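Local coordinates for reticulocyte-binding protein 2a (Plasmodium vivax, PDB 4Z8N) that probably binds the surface of red blood cells, including reticulocytes, through its alpha-helical erythrocyte-binding domain as the malaria parasite invades, at residues A32-Y37 / K46-A51; T39-A44 / K251-S256; Q54-L59 / S127-K132. One frame throughout, in Å; residues are numbered along the deposited sequence.

Contact 1 (A32-Y37 / K46-A51); sequences AEIKYY and KNYDEA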
loop_
_atom_site.group_PDB
_atom_site.type_symbol
_atom_site.label_atom_id
_atom_site.label_comp_id
_atom_site.label_asym_id
_atom_site.label_seq_id
_atom_site.Cartn_x
_atom_site.Cartn_y
_atom_site.Cartn_z
ATOM N N ALA A 32 4.824 -7.657 14.298
ATOM C CA ALA A 32 5.766 -6.723 14.901
ATOM C C ALA A 32 5.096 -5.928 16.017
ATOM O O ALA A 32 5.720 -5.624 17.031
ATOM C CB ALA A 32 6.338 -5.782 13.845
ATOM N N GLU A 33 3.820 -5.602 15.825
ATOM C CA GLU A 33 3.055 -4.858 16.824
ATOM C C GLU A 33 2.830 -5.673 18.090
ATOM O O GLU A 33 2.971 -5.158 19.200
ATOM C CB GLU A 33 1.707 -4.411 16.251
ATOM C CG GLU A 33 1.824 -3.311 15.215
ATOM C CD GLU A 33 2.496 -2.069 15.768
ATOM O OE1 GLU A 33 2.216 -1.708 16.931
ATOM O OE2 GLU A 33 3.313 -1.462 15.045
ATOM N N ILE A 34 2.476 -6.944 17.919
ATOM C CA ILE A 34 2.268 -7.846 19.047
ATOM C C ILE A 34 3.544 -7.969 19.877
ATOM O O ILE A 34 3.492 -8.063 21.105
ATOM C CB ILE A 34 1.819 -9.245 18.573
ATOM C CG1 ILE A 34 0.424 -9.173 17.953
ATOM C CG2 ILE A 34 1.801 -10.237 19.729
ATOM C CD1 ILE A 34 -0.648 -8.733 18.926
ATOM N N LYS A 35 4.686 -7.933 19.196
ATOM C CA LYS A 35 5.982 -8.120 19.840
ATOM C C LYS A 35 6.204 -7.183 21.024
ATOM O O LYS A 35 6.646 -7.624 22.083
ATOM C CB LYS A 35 7.109 -7.946 18.822
ATOM C CG LYS A 35 8.498 -8.136 19.405
ATOM C CD LYS A 35 9.565 -8.059 18.325
ATOM C CE LYS A 35 9.868 -9.430 17.750
ATOM N NZ LYS A 35 10.927 -10.132 18.533
ATOM N N TYR A 36 5.892 -5.899 20.868
ATOM C CA TYR A 36 6.076 -4.975 21.986
ATOM C C TYR A 36 4.756 -4.653 22.687
ATOM O O TYR A 36 4.732 -3.926 23.682
ATOM C CB TYR A 36 6.773 -3.690 21.525
ATOM C CG TYR A 36 5.998 -2.830 20.554
ATOM C CD1 TYR A 36 5.169 -1.812 21.009
ATOM C CD2 TYR A 36 6.121 -3.010 19.183
ATOM C CE1 TYR A 36 4.469 -1.009 20.126
ATOM C CE2 TYR A 36 5.423 -2.214 18.292
ATOM C CZ TYR A 36 4.600 -1.214 18.770
ATOM O OH TYR A 36 3.904 -0.415 17.891
ATOM N N TYR A 37 3.666 -5.214 22.178
ATOM C CA TYR A 37 2.370 -5.098 22.836
ATOM C C TYR A 37 2.391 -5.817 24.188
ATOM O O TYR A 37 1.957 -5.268 25.201
ATOM C CB TYR A 37 1.262 -5.675 21.946
ATOM C CG TYR A 37 -0.142 -5.234 22.314
ATOM C CD1 TYR A 37 -0.752 -5.675 23.485
ATOM C CD2 TYR A 37 -0.863 -4.386 21.479
ATOM C CE1 TYR A 37 -2.031 -5.274 23.821
ATOM C CE2 TYR A 37 -2.146 -3.984 21.804
ATOM C CZ TYR A 37 -2.725 -4.432 22.977
ATOM O OH TYR A 37 -4.000 -4.035 23.307
ATOM N N LYS A 46 8.828 -13.636 26.332
ATOM C CA LYS A 46 10.015 -14.424 25.999
ATOM C C LYS A 46 9.652 -15.542 25.027
ATOM O O LYS A 46 10.400 -15.812 24.082
ATOM C CB LYS A 46 10.694 -15.003 27.255
ATOM C CG LYS A 46 9.815 -15.172 28.470
ATOM C CD LYS A 46 10.609 -15.492 29.743
ATOM C CE LYS A 46 11.349 -14.264 30.273
ATOM N NZ LYS A 46 11.839 -14.437 31.674
ATOM N N ASN A 47 8.510 -16.187 25.253
ATOM C CA ASN A 47 8.043 -17.223 24.343
ATOM C C ASN A 47 7.743 -16.671 22.953
ATOM O O ASN A 47 8.049 -17.310 21.945
ATOM C CB ASN A 47 6.801 -17.923 24.902
ATOM C CG ASN A 47 7.129 -18.891 26.023
ATOM O OD1 ASN A 47 8.221 -19.455 26.068
ATOM N ND2 ASN A 47 6.172 -19.106 26.922
ATOM N N TYR A 48 7.152 -15.480 22.898
ATOM C CA TYR A 48 6.804 -14.882 21.616
ATOM C C TYR A 48 8.052 -14.500 20.833
ATOM O O TYR A 48 8.135 -14.753 19.632
ATOM C CB TYR A 48 5.912 -13.654 21.801
ATOM C CG TYR A 48 5.449 -13.055 20.489
ATOM C CD1 TYR A 48 4.349 -13.574 19.818
ATOM C CD2 TYR A 48 6.117 -11.980 19.915
ATOM C CE1 TYR A 48 3.924 -13.036 18.615
ATOM C CE2 TYR A 48 5.700 -11.436 18.712
ATOM C CZ TYR A 48 4.603 -11.968 18.068
ATOM O OH TYR A 48 4.181 -11.432 16.874
ATOM N N ASP A 49 9.019 -13.890 21.514
ATOM C CA ASP A 49 10.267 -13.491 20.871
ATOM C C ASP A 49 10.978 -14.701 20.280
ATOM O O ASP A 49 11.587 -14.619 19.214
ATOM C CB ASP A 49 11.184 -12.769 21.862
ATOM C CG ASP A 49 10.665 -11.395 22.247
ATOM O OD1 ASP A 49 9.868 -10.820 21.475
ATOM O OD2 ASP A 49 11.055 -10.889 23.321
ATOM N N GLU A 50 10.880 -15.828 20.978
ATOM C CA GLU A 50 11.484 -17.074 20.525
ATOM C C GLU A 50 10.756 -17.626 19.303
ATOM O O GLU A 50 11.385 -18.053 18.335
ATOM C CB GLU A 50 11.482 -18.106 21.654
ATOM C CG GLU A 50 12.165 -19.417 21.306
ATOM C CD GLU A 50 12.146 -20.405 22.457
ATOM O OE1 GLU A 50 11.042 -20.761 22.920
ATOM O OE2 GLU A 50 13.236 -20.826 22.902
ATOM N N ALA A 51 9.428 -17.611 19.353
ATOM C CA ALA A 51 8.610 -18.103 18.250
ATOM C C ALA A 51 8.698 -17.177 17.037
ATOM O O ALA A 51 8.689 -17.636 15.893
ATOM C CB ALA A 51 7.166 -18.260 18.694
#
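Asp49 OD1 is gripped by two lysines: Lys45, one turn earlier on the same helix, is its stronger partner, and Lys35 NZ reaches it from helix 26-37 at 3.2 Å, in a salt bridge with a hydrogen bond that links the two helices. The Lys35 ammonium does not lie in the plane of the carboxylate but rises 52° out of it. A chain bent at its last two torsions carries NZ there, and the same side chain makes a cation-pi contact with Tyr52. Beside this polar pair, the Tyr48 ring reaches across to helix 26-37, alongside the backbone at Lys35 and crossing Ile34 at about a right angle. Ile34 CG2 sits over one ring face, 4.0 Å from the centroid, in a CH-pi contact, while Tyr48 CE2 comes within 3.5 Å of Lys35 CA. The phenol ends in a hydrogen bond to the backbone oxygen of Phe31, and so ties the ring to the turn before Ile34. The segments 32-37 and 46-51 run nearly antiparallel, at 153°, in a helical hairpin with a short connection. With Asp49 shared between two positive groups, its carboxylate is probably kept ionised, and the hairpin joins a charge-paired, partly exposed flank to a buried aromatic one.

Contact 2 (T39-A44 / K251-S256); sequences TYHYEA and KLYFDS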
loop_
_atom_site.group_PDB
_atom_site.type_symbol
_atom_site.label_atom_id
_atom_site.label_comp_id
_atom_site.label_asym_id
_atom_site.label_seq_id
_atom_site.Cartn_x
_atom_site.Cartn_y
_atom_site.Cartn_z
ATOM N N THR A 39 4.883 -6.749 26.096
ATOM C CA THR A 39 6.203 -6.625 26.708
ATOM C C THR A 39 6.189 -6.741 28.236
ATOM O O THR A 39 7.218 -7.027 28.848
ATOM C CB THR A 39 6.869 -5.285 26.314
ATOM O OG1 THR A 39 8.148 -5.175 26.953
ATOM C CG2 THR A 39 5.997 -4.105 26.718
ATOM N N TYR A 40 5.032 -6.536 28.853
ATOM C CA TYR A 40 4.949 -6.593 30.309
ATOM C C TYR A 40 4.358 -7.905 30.820
ATOM O O TYR A 40 4.299 -8.139 32.029
ATOM C CB TYR A 40 4.150 -5.404 30.841
ATOM C CG TYR A 40 5.039 -4.286 31.326
ATOM C CD1 TYR A 40 5.472 -3.286 30.462
ATOM C CD2 TYR A 40 5.470 -4.243 32.645
ATOM C CE1 TYR A 40 6.297 -2.269 30.904
ATOM C CE2 TYR A 40 6.291 -3.232 33.095
ATOM C CZ TYR A 40 6.700 -2.249 32.224
ATOM O OH TYR A 40 7.519 -1.245 32.679
ATOM N N HIS A 41 3.922 -8.757 29.899
ATOM C CA HIS A 41 3.586 -10.132 30.242
ATOM C C HIS A 41 4.829 -10.965 29.997
ATOM O O HIS A 41 5.041 -11.475 28.899
ATOM C CB HIS A 41 2.403 -10.637 29.423
ATOM C CG HIS A 41 1.177 -9.793 29.566
ATOM N ND1 HIS A 41 0.490 -9.682 30.757
ATOM C CD2 HIS A 41 0.517 -9.014 28.678
ATOM C CE1 HIS A 41 -0.540 -8.873 30.594
ATOM N NE2 HIS A 41 -0.548 -8.455 29.341
ATOM N N TYR A 42 5.645 -11.088 31.037
ATOM C CA TYR A 42 7.034 -11.503 30.891
ATOM C C TYR A 42 7.212 -12.844 30.187
ATOM O O TYR A 42 7.911 -12.909 29.179
ATOM C CB TYR A 42 7.701 -11.520 32.266
ATOM C CG TYR A 42 7.508 -10.209 33.000
ATOM C CD1 TYR A 42 7.888 -9.006 32.414
ATOM C CD2 TYR A 42 6.936 -10.170 34.265
ATOM C CE1 TYR A 42 7.710 -7.801 33.068
ATOM C CE2 TYR A 42 6.755 -8.967 34.930
ATOM C CZ TYR A 42 7.145 -7.786 34.325
ATOM O OH TYR A 42 6.970 -6.585 34.975
ATOM N N GLU A 43 6.564 -13.895 30.682
ATOM C CA GLU A 43 6.733 -15.221 30.092
ATOM C C GLU A 43 6.184 -15.283 28.668
ATOM O O GLU A 43 6.774 -15.923 27.794
ATOM C CB GLU A 43 6.070 -16.300 30.952
ATOM C CG GLU A 43 6.308 -17.707 30.416
ATOM C CD GLU A 43 5.654 -18.785 31.258
ATOM O OE1 GLU A 43 4.860 -18.445 32.161
ATOM O OE2 GLU A 43 5.933 -19.977 31.011
ATOM N N ALA A 44 5.057 -14.618 28.433
ATOM C CA ALA A 44 4.474 -14.572 27.099
ATOM C C ALA A 44 5.410 -13.850 26.135
ATOM O O ALA A 44 5.523 -14.227 24.969
ATOM C CB ALA A 44 3.112 -13.896 27.134
ATOM N N LYS A 251 -8.518 -11.384 22.507
ATOM C CA LYS A 251 -9.229 -10.779 21.387
ATOM C C LYS A 251 -9.131 -9.257 21.429
ATOM O O LYS A 251 -8.994 -8.612 20.389
ATOM C CB LYS A 251 -10.692 -11.221 21.379
ATOM C CG LYS A 251 -11.353 -11.127 20.022
ATOM C CD LYS A 251 -12.860 -11.051 20.143
ATOM C CE LYS A 251 -13.491 -10.773 18.801
ATOM N NZ LYS A 251 -12.817 -11.544 17.713
ATOM N N LEU A 252 -9.194 -8.687 22.630
ATOM C CA LEU A 252 -9.020 -7.248 22.797
ATOM C C LEU A 252 -7.628 -6.832 22.335
ATOM O O LEU A 252 -7.471 -5.841 21.618
ATOM C CB LEU A 252 -9.247 -6.837 24.255
ATOM C CG LEU A 252 -10.695 -6.587 24.685
ATOM C CD1 LEU A 252 -10.755 -6.153 26.140
ATOM C CD2 LEU A 252 -11.352 -5.546 23.790
ATOM N N TYR A 253 -6.623 -7.603 22.744
ATOM C CA TYR A 253 -5.249 -7.373 22.316
ATOM C C TYR A 253 -5.130 -7.452 20.797
ATOM O O TYR A 253 -4.608 -6.543 20.152
ATOM C CB TYR A 253 -4.296 -8.395 22.947
ATOM C CG TYR A 253 -3.928 -8.155 24.398
ATOM C CD1 TYR A 253 -4.638 -7.260 25.189
ATOM C CD2 TYR A 253 -2.854 -8.828 24.974
ATOM C CE1 TYR A 253 -4.291 -7.048 26.517
ATOM C CE2 TYR A 253 -2.501 -8.624 26.296
ATOM C CZ TYR A 253 -3.220 -7.735 27.064
ATOM O OH TYR A 253 -2.862 -7.535 28.378
ATOM N N PHE A 254 -5.626 -8.549 20.236
ATOM C CA PHE A 254 -5.447 -8.846 18.821
ATOM C C PHE A 254 -6.217 -7.880 17.925
ATOM O O PHE A 254 -5.718 -7.466 16.882
ATOM C CB PHE A 254 -5.869 -10.288 18.524
ATOM C CG PHE A 254 -5.006 -11.327 19.193
ATOM C CD1 PHE A 254 -3.772 -10.990 19.730
ATOM C CD2 PHE A 254 -5.431 -12.642 19.282
ATOM C CE1 PHE A 254 -2.981 -11.944 20.345
ATOM C CE2 PHE A 254 -4.643 -13.603 19.895
ATOM C CZ PHE A 254 -3.417 -13.252 20.428
ATOM N N ASP A 255 -7.432 -7.526 18.332
ATOM C CA ASP A 255 -8.238 -6.572 17.576
ATOM C C ASP A 255 -7.565 -5.205 17.523
ATOM O O ASP A 255 -7.533 -4.562 16.477
ATOM C CB ASP A 255 -9.636 -6.447 18.184
ATOM C CG ASP A 255 -10.522 -7.639 17.864
ATOM O OD1 ASP A 255 -10.015 -8.625 17.289
ATOM O OD2 ASP A 255 -11.725 -7.593 18.196
ATOM N N SER A 256 -7.025 -4.773 18.658
ATOM C CA SER A 256 -6.345 -3.486 18.757
ATOM C C SER A 256 -5.125 -3.424 17.853
ATOM O O SER A 256 -4.953 -2.476 17.089
ATOM C CB SER A 256 -5.924 -3.212 20.202
ATOM O OG SER A 256 -7.051 -3.165 21.052
#
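His41 and Tyr253 approach from opposite directions and meet rim to rim, neither ring lying over the face of the other. Their planes are turned by 31° and their centroids stand 5.7 Å apart, so that the rings meet by their rims and not by their faces, bringing two polar edges together. The link itself is a hydrogen bond of 2.7 Å between His41 NE2 and Tyr253 OH, moderately bent at 149°, in which either group could be the donor. NE2 lies in the plane of the phenol ring, and the hydroxyl in turn sits at the imidazole edge, near its plane. Tyr253 CE2 follows at 3.6 Å from His41 NE2, on the flank of the same meeting. Both CB atoms point toward the other segment, and the two ring side chains, placed with CG anti to the carbonyl carbon, together span the 12.2 Å between the CA atoms of His41 and Tyr253. The setting is the end of an elongated, all-helical scaffold: His41 occupies the N-cap position of helix 42-69, and Tyr253 belongs to the long C-terminal helix 246-297. A single pair of side chains thus spans from the turn after helix 26-37 to a helix more than 200 residues further on. Thr150 of helix 149-162 touches both residues, and Tyr37 brings its ring obliquely against that of Tyr253. On its other nitrogen, ND1, the imidazole has a weak hydrogen bond to a di(hydroxyethyl)ether molecule, probably from the crystallisation liquor.

Contact 3 (Q54-L59 / S127-K132); sequences QSVNPL and SKFNEK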
loop_
_atom_site.group_PDB
_atom_site.type_symbol
_atom_site.label_atom_id
_atom_site.label_comp_id
_atom_site.label_asym_id
_atom_site.label_seq_id
_atom_site.Cartn_x
_atom_site.Cartn_y
_atom_site.Cartn_z
ATOM N N GLN A 54 11.942 -17.866 15.160
ATOM C CA GLN A 54 11.945 -19.147 14.463
ATOM C C GLN A 54 11.051 -19.143 13.223
ATOM O O GLN A 54 11.357 -19.803 12.229
ATOM C CB GLN A 54 11.509 -20.270 15.408
ATOM C CG GLN A 54 11.561 -21.654 14.777
ATOM C CD GLN A 54 11.122 -22.753 15.723
ATOM O OE1 GLN A 54 9.996 -22.745 16.225
ATOM N NE2 GLN A 54 12.008 -23.713 15.968
ATOM N N SER A 55 9.952 -18.396 13.277
ATOM C CA SER A 55 8.949 -18.446 12.215
ATOM C C SER A 55 8.912 -17.196 11.337
ATOM O O SER A 55 9.018 -17.283 10.112
ATOM C CB SER A 55 7.562 -18.678 12.818
ATOM O OG SER A 55 7.498 -19.918 13.497
ATOM N N VAL A 56 8.753 -16.037 11.964
ATOM C CA VAL A 56 8.538 -14.798 11.224
ATOM C C VAL A 56 9.784 -14.331 10.470
ATOM O O VAL A 56 9.698 -13.956 9.299
ATOM C CB VAL A 56 8.065 -13.672 12.161
ATOM C CG1 VAL A 56 7.869 -12.379 11.386
ATOM C CG2 VAL A 56 6.774 -14.075 12.852
ATOM N N ASN A 57 10.936 -14.355 11.134
ATOM C CA ASN A 57 12.174 -13.881 10.515
ATOM C C ASN A 57 12.619 -14.681 9.281
ATOM O O ASN A 57 13.011 -14.081 8.279
ATOM C CB ASN A 57 13.304 -13.844 11.549
ATOM C CG ASN A 57 13.195 -12.659 12.489
ATOM O OD1 ASN A 57 12.694 -11.599 12.112
ATOM N ND2 ASN A 57 13.666 -12.832 13.718
ATOM N N PRO A 58 12.568 -16.029 9.337
ATOM C CA PRO A 58 12.896 -16.747 8.099
ATOM C C PRO A 58 11.870 -16.504 6.994
ATOM O O PRO A 58 12.229 -16.489 5.816
ATOM C CB PRO A 58 12.888 -18.217 8.529
ATOM C CG PRO A 58 13.121 -18.187 9.995
ATOM C CD PRO A 58 12.415 -16.958 10.472
ATOM N N LEU A 59 10.609 -16.318 7.375
ATOM C CA LEU A 59 9.552 -16.038 6.409
ATOM C C LEU A 59 9.789 -14.701 5.714
ATOM O O LEU A 59 9.674 -14.601 4.493
ATOM C CB LEU A 59 8.180 -16.045 7.086
ATOM C CG LEU A 59 6.994 -15.651 6.199
ATOM C CD1 LEU A 59 6.864 -16.586 5.007
ATOM C CD2 LEU A 59 5.705 -15.624 7.000
ATOM N N SER A 127 -0.727 -17.390 8.713
ATOM C CA SER A 127 -1.922 -17.864 9.393
ATOM C C SER A 127 -1.556 -18.882 10.471
ATOM O O SER A 127 -2.123 -18.873 11.564
ATOM C CB SER A 127 -2.900 -18.477 8.388
ATOM O OG SER A 127 -4.075 -18.929 9.034
ATOM N N LYS A 128 -0.598 -19.747 10.155
ATOM C CA LYS A 128 -0.135 -20.767 11.091
ATOM C C LYS A 128 0.528 -20.146 12.316
ATOM O O LYS A 128 0.301 -20.590 13.442
ATOM C CB LYS A 128 0.836 -21.725 10.398
ATOM C CG LYS A 128 0.157 -22.861 9.649
ATOM C CD LYS A 128 1.098 -23.491 8.635
ATOM C CE LYS A 128 0.380 -23.781 7.326
ATOM N NZ LYS A 128 1.254 -23.533 6.144
ATOM N N PHE A 129 1.343 -19.119 12.099
ATOM C CA PHE A 129 1.993 -18.427 13.208
ATOM C C PHE A 129 0.982 -17.642 14.037
ATOM O O PHE A 129 1.115 -17.545 15.258
ATOM C CB PHE A 129 3.089 -17.487 12.704
ATOM C CG PHE A 129 3.799 -16.744 13.804
ATOM C CD1 PHE A 129 4.766 -17.377 14.572
ATOM C CD2 PHE A 129 3.499 -15.417 14.070
ATOM C CE1 PHE A 129 5.421 -16.699 15.586
ATOM C CE2 PHE A 129 4.151 -14.733 15.085
ATOM C CZ PHE A 129 5.113 -15.374 15.842
ATOM N N ASN A 130 -0.025 -17.085 13.370
ATOM C CA ASN A 130 -1.078 -16.341 14.052
ATOM C C ASN A 130 -1.843 -17.218 15.036
ATOM O O ASN A 130 -2.194 -16.775 16.129
ATOM C CB ASN A 130 -2.047 -15.728 13.041
ATOM C CG ASN A 130 -3.098 -14.853 13.699
ATOM O OD1 ASN A 130 -2.784 -13.793 14.243
ATOM N ND2 ASN A 130 -4.351 -15.287 13.647
ATOM N N GLU A 131 -2.099 -18.464 14.647
ATOM C CA GLU A 131 -2.769 -19.409 15.530
ATOM C C GLU A 131 -1.855 -19.759 16.700
ATOM O O GLU A 131 -2.317 -19.996 17.816
ATOM C CB GLU A 131 -3.184 -20.675 14.772
ATOM C CG GLU A 131 -3.877 -21.719 15.645
ATOM C CD GLU A 131 -4.720 -22.705 14.850
ATOM O OE1 GLU A 131 -4.173 -23.740 14.416
ATOM O OE2 GLU A 131 -5.930 -22.448 14.662
ATOM N N LYS A 132 -0.553 -19.770 16.438
ATOM C CA LYS A 132 0.432 -20.093 17.460
ATOM C C LYS A 132 0.479 -19.005 18.531
ATOM O O LYS A 132 0.750 -19.287 19.697
ATOM C CB LYS A 132 1.815 -20.284 16.831
ATOM C CG LYS A 132 2.838 -20.922 17.756
ATOM C CD LYS A 132 4.034 -21.448 16.978
ATOM C CE LYS A 132 4.930 -22.301 17.863
ATOM N NZ LYS A 132 5.966 -23.025 17.076
#
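Val56 presses one methyl, CG2, onto a face of the Phe129 ring, 3.6 Å from the centroid and only 16° off the ring normal. This CH-pi contact is close: Val56 CG2 lies 3.5 Å from Phe129 CE2, with the valine and phenylalanine side chains crossing at about a right angle. Phe129 holds CG anti to its backbone N (chi1 -180°), and the ring extends between the helices to meet helix 42-69. Ser55 adds its CB, 3.5 Å from Phe129 CD1, in an oblique approach. At the solvent side, the extended chain of Lys132 brings NZ to 4.1 Å from Gln54 OE1, beyond hydrogen-bonding distance, and no hydrogen bond joins the two segments.

Phe31, Ala51 and Met28 form the surrounding shell. Phe31 of helix 26-37 packs edge-to-face with Phe129 and touches Val56 as well, Ala51 meets the ring, and Met28 is a further neighbour of Val56. Phe129 is therefore a junction where three helices meet. Segments 54-59 and 127-132 run nearly antiparallel, at 156°, their axes approaching to 10.4 Å, with Ser55 opposite Phe129. Pro58 lacks an amide hydrogen, and helix 42-69 is kinked there. Both segments lie in the Rh5 coiled-coil family region of the erythrocyte-binding domain, and the contact joins neighbouring helices of its elongated all-helical scaffold.

Between these segments the pairing probably rests mainly on apolar, methyl-to-ring contact rather than on directional bonds, with the longer polar chains kept to the exposed border.

From the N terminus, helix 26-37 turns back through residues 38-41 into helix 42-69, and contact 1 closes this first, short loop. Contact 2 opens in that turn and the first residues of helix 42-69, and closes only at helix 246-297, so its segments alternate with those of contact 1 and the two cross. Contact 3 opens after contact 1 has closed, in series with it, and lies wholly nested within the long loop that contact 2 closes. Helix 42-69 serves all three, tied in turn to helix 26-37, helix 246-297 and helix 119-136. Ile34 packs on Phe254 between contacts 1 and 2, and Tyr48 on Phe129 between contacts 1 and 3, whereas contacts 2 and 3 do not touch.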